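Local coordinates for head completion protein gp6 (Enterobacteria phage HK97, PDB 3JVO), which completes the phage head as a thirteen-subunit ring of the head-tail connector, binding the portal protein and gp7 and leaving an open channel for DNA ejection, at residues Q34-Y39 with L64-D69; T30-A35 with E72-Q77. All blocks are in the same frame, centred on the assembly; numbering follows the deposited sequence.

Contact 1: Q34-Y39 with L64-D69; sequences QAAFDY and LLVFAD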
ATOM      1  N   GLN G  34      24.602  36.464   4.938  1.00 26.21           N
ATOM      2  CA  GLN G  34      25.314  36.639   6.198  1.00 26.47           C
ATOM      3  C   GLN G  34      25.011  35.486   7.155  1.00 26.64           C
ATOM      4  O   GLN G  34      25.914  34.980   7.829  1.00 25.88           O
ATOM      5  CB  GLN G  34      24.950  37.977   6.834  1.00 26.36           C
ATOM      6  CG  GLN G  34      25.457  39.207   6.035  1.00 27.21           C
ATOM      7  CD  GLN G  34      24.881  40.513   6.556  1.00 29.14           C
ATOM      8  OE1 GLN G  34      23.833  40.527   7.209  1.00 32.61           O
ATOM      9  NE2 GLN G  34      25.567  41.625   6.273  1.00 28.29           N
ATOM     10  N   ALA G  35      23.741  35.072   7.202  1.00 26.20           N
ATOM     11  CA  ALA G  35      23.312  33.981   8.051  1.00 25.73           C
ATOM     12  C   ALA G  35      23.972  32.678   7.617  1.00 26.46           C
ATOM     13  O   ALA G  35      24.428  31.908   8.452  1.00 26.57           O
ATOM     14  CB  ALA G  35      21.802  33.843   8.020  1.00 26.19           C
ATOM     15  N   ALA G  36      24.007  32.422   6.310  1.00 26.19           N
ATOM     16  CA  ALA G  36      24.602  31.192   5.790  1.00 27.20           C
ATOM     17  C   ALA G  36      26.097  31.141   6.060  1.00 27.70           C
ATOM     18  O   ALA G  36      26.649  30.083   6.370  1.00 27.98           O
ATOM     19  CB  ALA G  36      24.349  31.078   4.323  1.00 26.66           C
ATOM     20  N   PHE G  37      26.755  32.282   5.897  1.00 27.95           N
ATOM     21  CA  PHE G  37      28.186  32.367   6.114  1.00 28.70           C
ATOM     22  C   PHE G  37      28.511  32.178   7.586  1.00 28.79           C
ATOM     23  O   PHE G  37      29.398  31.386   7.925  1.00 29.28           O
ATOM     24  CB  PHE G  37      28.719  33.704   5.617  1.00 28.62           C
ATOM     25  CG  PHE G  37      30.222  33.842   5.708  1.00 29.11           C
ATOM     26  CD1 PHE G  37      31.066  33.099   4.869  1.00 30.38           C
ATOM     27  CD2 PHE G  37      30.790  34.756   6.588  1.00 30.77           C
ATOM     28  CE1 PHE G  37      32.473  33.247   4.954  1.00 31.27           C
ATOM     29  CE2 PHE G  37      32.185  34.917   6.677  1.00 30.11           C
ATOM     30  CZ  PHE G  37      33.023  34.161   5.862  1.00 29.77           C
ATOM     31  N   ASP G  38      27.795  32.897   8.447  1.00 28.29           N
ATOM     32  CA  ASP G  38      27.936  32.771   9.899  1.00 29.00           C
ATOM     33  C   ASP G  38      27.790  31.296  10.317  1.00 29.34           C
ATOM     34  O   ASP G  38      28.610  30.749  11.059  1.00 29.60           O
ATOM     35  CB  ASP G  38      26.899  33.659  10.601  1.00 28.39           C
ATOM     36  CG  ASP G  38      26.952  33.546  12.126  1.00 30.03           C
ATOM     37  OD1 ASP G  38      28.065  33.505  12.682  1.00 32.13           O
ATOM     38  OD2 ASP G  38      25.888  33.515  12.777  1.00 29.73           O
ATOM     39  N   TYR G  39      26.762  30.641   9.796  1.00 29.84           N
ATOM     40  CA  TYR G  39      26.505  29.238  10.113  1.00 30.47           C
ATOM     41  C   TYR G  39      27.668  28.345   9.666  1.00 30.73           C
ATOM     42  O   TYR G  39      28.187  27.555  10.463  1.00 30.31           O
ATOM     43  CB  TYR G  39      25.181  28.782   9.483  1.00 30.50           C
ATOM     44  CG  TYR G  39      24.909  27.307   9.651  1.00 31.78           C
ATOM     45  CD1 TYR G  39      24.349  26.814  10.825  1.00 32.05           C
ATOM     46  CD2 TYR G  39      25.235  26.404   8.638  1.00 29.52           C
ATOM     47  CE1 TYR G  39      24.129  25.459  10.989  1.00 33.92           C
ATOM     48  CE2 TYR G  39      25.017  25.059   8.788  1.00 32.26           C
ATOM     49  CZ  TYR G  39      24.470  24.592   9.959  1.00 33.32           C
ATOM     50  OH  TYR G  39      24.252  23.250  10.095  1.00 35.33           O
ATOM     51  N   LEU G  64      26.731  28.743  -0.379  1.00 25.56           N
ATOM     52  CA  LEU G  64      25.760  28.903  -1.459  1.00 25.98           C
ATOM     53  C   LEU G  64      24.552  27.997  -1.247  1.00 26.08           C
ATOM     54  O   LEU G  64      23.419  28.415  -1.474  1.00 25.43           O
ATOM     55  CB  LEU G  64      26.392  28.610  -2.812  1.00 25.04           C
ATOM     56  CG  LEU G  64      27.317  29.667  -3.420  1.00 28.07           C
ATOM     57  CD1 LEU G  64      27.885  29.105  -4.744  1.00 27.01           C
ATOM     58  CD2 LEU G  64      26.605  31.008  -3.690  1.00 27.11           C
ATOM     59  N   LEU G  65      24.782  26.763  -0.780  1.00 25.69           N
ATOM     60  CA  LEU G  65      23.666  25.825  -0.599  1.00 25.09           C
ATOM     61  C   LEU G  65      22.791  26.219   0.591  1.00 24.50           C
ATOM     62  O   LEU G  65      21.550  26.151   0.545  1.00 24.80           O
ATOM     63  CB  LEU G  65      24.185  24.402  -0.432  1.00 25.72           C
ATOM     64  CG  LEU G  65      24.847  23.734  -1.654  1.00 27.15           C
ATOM     65  CD1 LEU G  65      25.642  22.547  -1.185  1.00 27.08           C
ATOM     66  CD2 LEU G  65      23.755  23.305  -2.636  1.00 30.50           C
ATOM     67  N   VAL G  66      23.442  26.638   1.659  1.00 24.74           N
ATOM     68  CA  VAL G  66      22.725  27.042   2.865  1.00 25.05           C
ATOM     69  C   VAL G  66      21.931  28.325   2.558  1.00 24.54           C
ATOM     70  O   VAL G  66      20.785  28.453   2.959  1.00 24.86           O
ATOM     71  CB  VAL G  66      23.697  27.190   4.076  1.00 24.18           C
ATOM     72  CG1 VAL G  66      22.964  27.774   5.323  1.00 25.27           C
ATOM     73  CG2 VAL G  66      24.283  25.839   4.412  1.00 23.71           C
ATOM     74  N   PHE G  67      22.565  29.264   1.861  1.00 24.55           N
ATOM     75  CA  PHE G  67      21.934  30.534   1.466  1.00 24.92           C
ATOM     76  C   PHE G  67      20.684  30.282   0.611  1.00 25.18           C
ATOM     77  O   PHE G  67      19.611  30.844   0.867  1.00 25.24           O
ATOM     78  CB  PHE G  67      22.940  31.424   0.701  1.00 24.26           C
ATOM     79  CG  PHE G  67      22.277  32.446  -0.207  1.00 26.04           C
ATOM     80  CD1 PHE G  67      21.870  33.678   0.289  1.00 24.36           C
ATOM     81  CD2 PHE G  67      22.018  32.147  -1.542  1.00 23.23           C
ATOM     82  CE1 PHE G  67      21.216  34.595  -0.551  1.00 23.17           C
ATOM     83  CE2 PHE G  67      21.384  33.069  -2.391  1.00 24.87           C
ATOM     84  CZ  PHE G  67      20.991  34.288  -1.897  1.00 24.00           C
ATOM     85  N   ALA G  68      20.818  29.450  -0.420  1.00 25.15           N
ATOM     86  CA  ALA G  68      19.675  29.204  -1.296  1.00 25.48           C
ATOM     87  C   ALA G  68      18.549  28.499  -0.514  1.00 25.49           C
ATOM     88  O   ALA G  68      17.385  28.752  -0.747  1.00 25.14           O
ATOM     89  CB  ALA G  68      20.105  28.390  -2.542  1.00 24.77           C
ATOM     90  N   ASP G  69      18.892  27.629   0.435  1.00 26.27           N
ATOM     91  CA  ASP G  69      17.837  27.001   1.239  1.00 27.34           C
ATOM     92  C   ASP G  69      17.003  28.053   2.001  1.00 28.01           C
ATOM     93  O   ASP G  69      15.775  28.015   1.956  1.00 27.78           O
ATOM     94  CB  ASP G  69      18.407  25.959   2.191  1.00 27.60           C
ATOM     95  CG  ASP G  69      17.335  25.250   2.963  1.00 29.74           C
ATOM     96  OD1 ASP G  69      16.481  24.558   2.340  1.00 30.20           O
ATOM     97  OD2 ASP G  69      17.325  25.410   4.206  1.00 35.48           O
TER
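Ala36 sets its methyl against Val66 and Phe67 of the facing helix, where the CA atoms of Ala36 and Phe67 come within 5.1 Å of each other. The methyl has three neighbours there: Ala36 CB lies 3.5 Å from the backbone nitrogen Phe67 N, 3.7 Å from Val66 CG1 and 3.9 Å from Phe67 CB. Val66 delivers CG1 because that branch stands opposite its own backbone N (chi1 174°); the same methyl then reaches the ring of Tyr39, at 4.2 Å from CD2, meeting it obliquely. Of its side chain, Phe67 brings only CB to the 34-39 segment. From there its ring runs off along helix 26-44, onto Ile29, Tyr32 and Ala33, and meets Phe14 of helix 11-17 with the two ring planes at about 55°. With so small a residue as Ala36 at the crossing, the axes of the two short segments approach to 8.3 Å, their directions 137° apart, closer to antiparallel than parallel. The pair joins helices 26-44 and 57-72 in the middle of the subunit, and Met91 of a neighbouring subunit packs on both Tyr39 and Val66. All four touching residues are buried and every side-chain contact between them is apolar, so these two helix segments are held together by close fit and the exclusion of water, with no polar pairing to fix the crossing.

Contact 2: T30-A35 with E72-Q77; sequences TLYAQA and EHRTAQ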
ATOM      1  N   THR G  30      21.065  39.776   1.309  1.00 29.06           N
ATOM      2  CA  THR G  30      22.272  40.010   2.113  1.00 29.42           C
ATOM      3  C   THR G  30      22.178  39.376   3.503  1.00 29.06           C
ATOM      4  O   THR G  30      23.172  38.796   3.991  1.00 29.13           O
ATOM      5  CB  THR G  30      22.620  41.519   2.210  1.00 29.20           C
ATOM      6  OG1 THR G  30      22.849  42.028   0.885  1.00 31.48           O
ATOM      7  CG2 THR G  30      23.870  41.761   3.070  1.00 28.77           C
ATOM      8  N   LEU G  31      20.996  39.452   4.125  1.00 28.15           N
ATOM      9  CA  LEU G  31      20.788  38.847   5.443  1.00 27.40           C
ATOM     10  C   LEU G  31      20.913  37.313   5.377  1.00 26.31           C
ATOM     11  O   LEU G  31      21.543  36.682   6.247  1.00 25.86           O
ATOM     12  CB  LEU G  31      19.436  39.289   6.031  1.00 27.74           C
ATOM     13  CG  LEU G  31      19.063  38.821   7.444  1.00 31.16           C
ATOM     14  CD1 LEU G  31      17.811  39.538   8.036  1.00 28.02           C
ATOM     15  CD2 LEU G  31      18.851  37.268   7.482  1.00 34.99           C
ATOM     16  N   TYR G  32      20.346  36.713   4.336  1.00 24.90           N
ATOM     17  CA  TYR G  32      20.450  35.270   4.147  1.00 24.90           C
ATOM     18  C   TYR G  32      21.913  34.854   3.931  1.00 24.58           C
ATOM     19  O   TYR G  32      22.361  33.840   4.455  1.00 24.96           O
ATOM     20  CB  TYR G  32      19.643  34.808   2.929  1.00 24.88           C
ATOM     21  CG  TYR G  32      18.121  34.918   3.027  1.00 23.72           C
ATOM     22  CD1 TYR G  32      17.459  34.836   4.246  1.00 23.00           C
ATOM     23  CD2 TYR G  32      17.357  35.093   1.870  1.00 23.62           C
ATOM     24  CE1 TYR G  32      16.049  34.929   4.320  1.00 23.99           C
ATOM     25  CE2 TYR G  32      15.954  35.198   1.927  1.00 22.54           C
ATOM     26  CZ  TYR G  32      15.309  35.103   3.137  1.00 24.22           C
ATOM     27  OH  TYR G  32      13.920  35.197   3.172  1.00 25.16           O
ATOM     28  N   ALA G  33      22.629  35.638   3.142  1.00 24.41           N
ATOM     29  CA  ALA G  33      24.039  35.382   2.835  1.00 24.45           C
ATOM     30  C   ALA G  33      24.864  35.444   4.113  1.00 25.42           C
ATOM     31  O   ALA G  33      25.711  34.587   4.345  1.00 25.39           O
ATOM     32  CB  ALA G  33      24.552  36.378   1.818  1.00 23.22           C
ATOM     33  N   GLN G  34      24.602  36.464   4.938  1.00 26.21           N
ATOM     34  CA  GLN G  34      25.314  36.639   6.198  1.00 26.47           C
ATOM     35  C   GLN G  34      25.011  35.486   7.155  1.00 26.64           C
ATOM     36  O   GLN G  34      25.914  34.980   7.829  1.00 25.88           O
ATOM     37  CB  GLN G  34      24.950  37.977   6.834  1.00 26.36           C
ATOM     38  CG  GLN G  34      25.457  39.207   6.035  1.00 27.21           C
ATOM     39  CD  GLN G  34      24.881  40.513   6.556  1.00 29.14           C
ATOM     40  OE1 GLN G  34      23.833  40.527   7.209  1.00 32.61           O
ATOM     41  NE2 GLN G  34      25.567  41.625   6.273  1.00 28.29           N
ATOM     42  N   ALA G  35      23.741  35.072   7.202  1.00 26.20           N
ATOM     43  CA  ALA G  35      23.312  33.981   8.051  1.00 25.73           C
ATOM     44  C   ALA G  35      23.972  32.678   7.617  1.00 26.46           C
ATOM     45  O   ALA G  35      24.428  31.908   8.452  1.00 26.57           O
ATOM     46  CB  ALA G  35      21.802  33.843   8.020  1.00 26.19           C
ATOM     47  N   GLU G  72      14.639  29.877  -0.422  1.00 27.42           N
ATOM     48  CA  GLU G  72      13.551  29.058  -0.926  1.00 28.27           C
ATOM     49  C   GLU G  72      12.582  28.574   0.143  1.00 27.82           C
ATOM     50  O   GLU G  72      11.403  28.371  -0.141  1.00 27.88           O
ATOM     51  CB  GLU G  72      14.127  27.836  -1.652  1.00 28.65           C
ATOM     52  CG  GLU G  72      15.065  28.185  -2.821  1.00 32.62           C
ATOM     53  CD  GLU G  72      14.387  28.894  -3.991  1.00 38.84           C
ATOM     54  OE1 GLU G  72      13.155  28.822  -4.118  1.00 39.89           O
ATOM     55  OE2 GLU G  72      15.106  29.511  -4.824  1.00 43.18           O
ATOM     56  N   HIS G  73      13.079  28.338   1.358  1.00 26.98           N
ATOM     57  CA  HIS G  73      12.266  27.716   2.396  1.00 26.10           C
ATOM     58  C   HIS G  73      12.239  28.664   3.613  1.00 26.55           C
ATOM     59  O   HIS G  73      13.188  28.719   4.412  1.00 25.79           O
ATOM     60  CB  HIS G  73      12.801  26.314   2.730  1.00 26.31           C
ATOM     61  CG  HIS G  73      13.019  25.445   1.521  1.00 25.74           C
ATOM     62  ND1 HIS G  73      14.248  24.910   1.198  1.00 27.03           N
ATOM     63  CD2 HIS G  73      12.168  25.041   0.544  1.00 25.61           C
ATOM     64  CE1 HIS G  73      14.144  24.197   0.092  1.00 26.26           C
ATOM     65  NE2 HIS G  73      12.895  24.270  -0.332  1.00 26.28           N
ATOM     66  N   ARG G  74      11.127  29.391   3.720  1.00 25.63           N
ATOM     67  CA  ARG G  74      10.987  30.565   4.564  1.00 26.23           C
ATOM     68  C   ARG G  74      10.404  30.288   5.956  1.00 26.01           C
ATOM     69  O   ARG G  74      10.421  31.169   6.783  1.00 25.07           O
ATOM     70  CB  ARG G  74      10.077  31.594   3.856  1.00 26.54           C
ATOM     71  CG  ARG G  74      10.567  32.038   2.464  1.00 26.05           C
ATOM     72  CD  ARG G  74      11.519  33.159   2.576  1.00 22.83           C
ATOM     73  NE  ARG G  74      12.085  33.549   1.293  1.00 25.20           N
ATOM     74  CZ  ARG G  74      11.786  34.663   0.623  1.00 23.08           C
ATOM     75  NH1 ARG G  74      10.918  35.546   1.105  1.00 21.44           N
ATOM     76  NH2 ARG G  74      12.396  34.911  -0.526  1.00 21.41           N
ATOM     77  N   THR G  75       9.868  29.087   6.204  1.00 25.90           N
ATOM     78  CA  THR G  75       9.151  28.805   7.462  1.00 25.94           C
ATOM     79  C   THR G  75       9.836  27.697   8.258  1.00 26.20           C
ATOM     80  O   THR G  75      10.340  26.748   7.671  1.00 26.12           O
ATOM     81  CB  THR G  75       7.684  28.365   7.176  1.00 26.09           C
ATOM     82  OG1 THR G  75       7.713  27.257   6.260  1.00 28.45           O
ATOM     83  CG2 THR G  75       6.896  29.479   6.504  1.00 25.05           C
ATOM     84  N   ALA G  76       9.818  27.808   9.588  1.00 26.03           N
ATOM     85  CA  ALA G  76      10.420  26.820  10.488  1.00 26.16           C
ATOM     86  C   ALA G  76       9.680  25.476  10.450  1.00 27.25           C
ATOM     87  O   ALA G  76      10.234  24.456  10.854  1.00 28.09           O
ATOM     88  CB  ALA G  76      10.439  27.357  11.921  1.00 25.90           C
ATOM     89  N   GLN G  77       8.419  25.485  10.036  1.00 27.45           N
ATOM     90  CA  GLN G  77       7.675  24.257   9.756  1.00 28.90           C
ATOM     91  C   GLN G  77       7.071  24.343   8.365  1.00 30.24           C
ATOM     92  O   GLN G  77       6.625  25.403   7.934  1.00 29.41           O
ATOM     93  CB  GLN G  77       6.543  24.026  10.759  1.00 28.12           C
ATOM     94  CG  GLN G  77       6.985  23.982  12.211  1.00 28.19           C
ATOM     95  CD  GLN G  77       5.854  23.653  13.150  1.00 27.91           C
ATOM     96  OE1 GLN G  77       5.720  22.509  13.565  1.00 28.77           O
ATOM     97  NE2 GLN G  77       5.018  24.650  13.481  1.00 24.62           N
TER
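Tyr32 and Arg74 cross at about a right angle, the phenol hydroxyl over one face of the guanidinium group and the two planes 55° apart. Tyr32 OH stands 3.0 Å above the guanidinium plane, displaced toward its rim, and is 3.1 Å from Arg74 NE and 3.2 Å from Arg74 CD. Despite the short distance, the geometry is too poor for a hydrogen bond: the N-H is directed to Phe71 O, three residues earlier in the same chain, while the hydroxyl pairs with Gln17 OE1 of a neighbouring subunit. The two groups therefore lie against each other, each with its polar partner elsewhere. A bend at chi2 (-86°) brings the guanidinium of Arg74 back toward helix 57-72, where it also makes a cation-pi contact with Phe71. Tyr32 reaches across from helix 26-44; its CA is 10.6 Å from that of Arg74, and its side chain packs on Met70 and Phe71 of helix 57-72. Gln17 of the neighbouring subunit takes part twice, its NE2 also bonding Arg74 O, which ties this contact into the ring of thirteen. Tyr32 projects from helix 26-44, and Arg74 belongs to the loop that opens at His73, where helix 57-72 gives up its helical backbone, and leads into the short strand 77-78.

Overall arrangement
Contacts 1 and 2 both start from helix 26-44 and share Gln34 and Ala35, with centres about 8 Å apart. Phe67 bridges them: having met Ala36 through CB, it brings its ring atom CD1 to 3.6 Å from Tyr32 CB. Contact 1 lies about 2 Å from the centre of the chain, whereas contact 2, about 10 Å from it, adds polar groups just past the end of helix 57-72. One neighbouring subunit touches both. Asp69 OD2, in segment 64-69, bonds Gln77 NE2 of a neighbouring subunit, in its segment 72-77, so the second segments of contacts 1 and 2 meet across the interface.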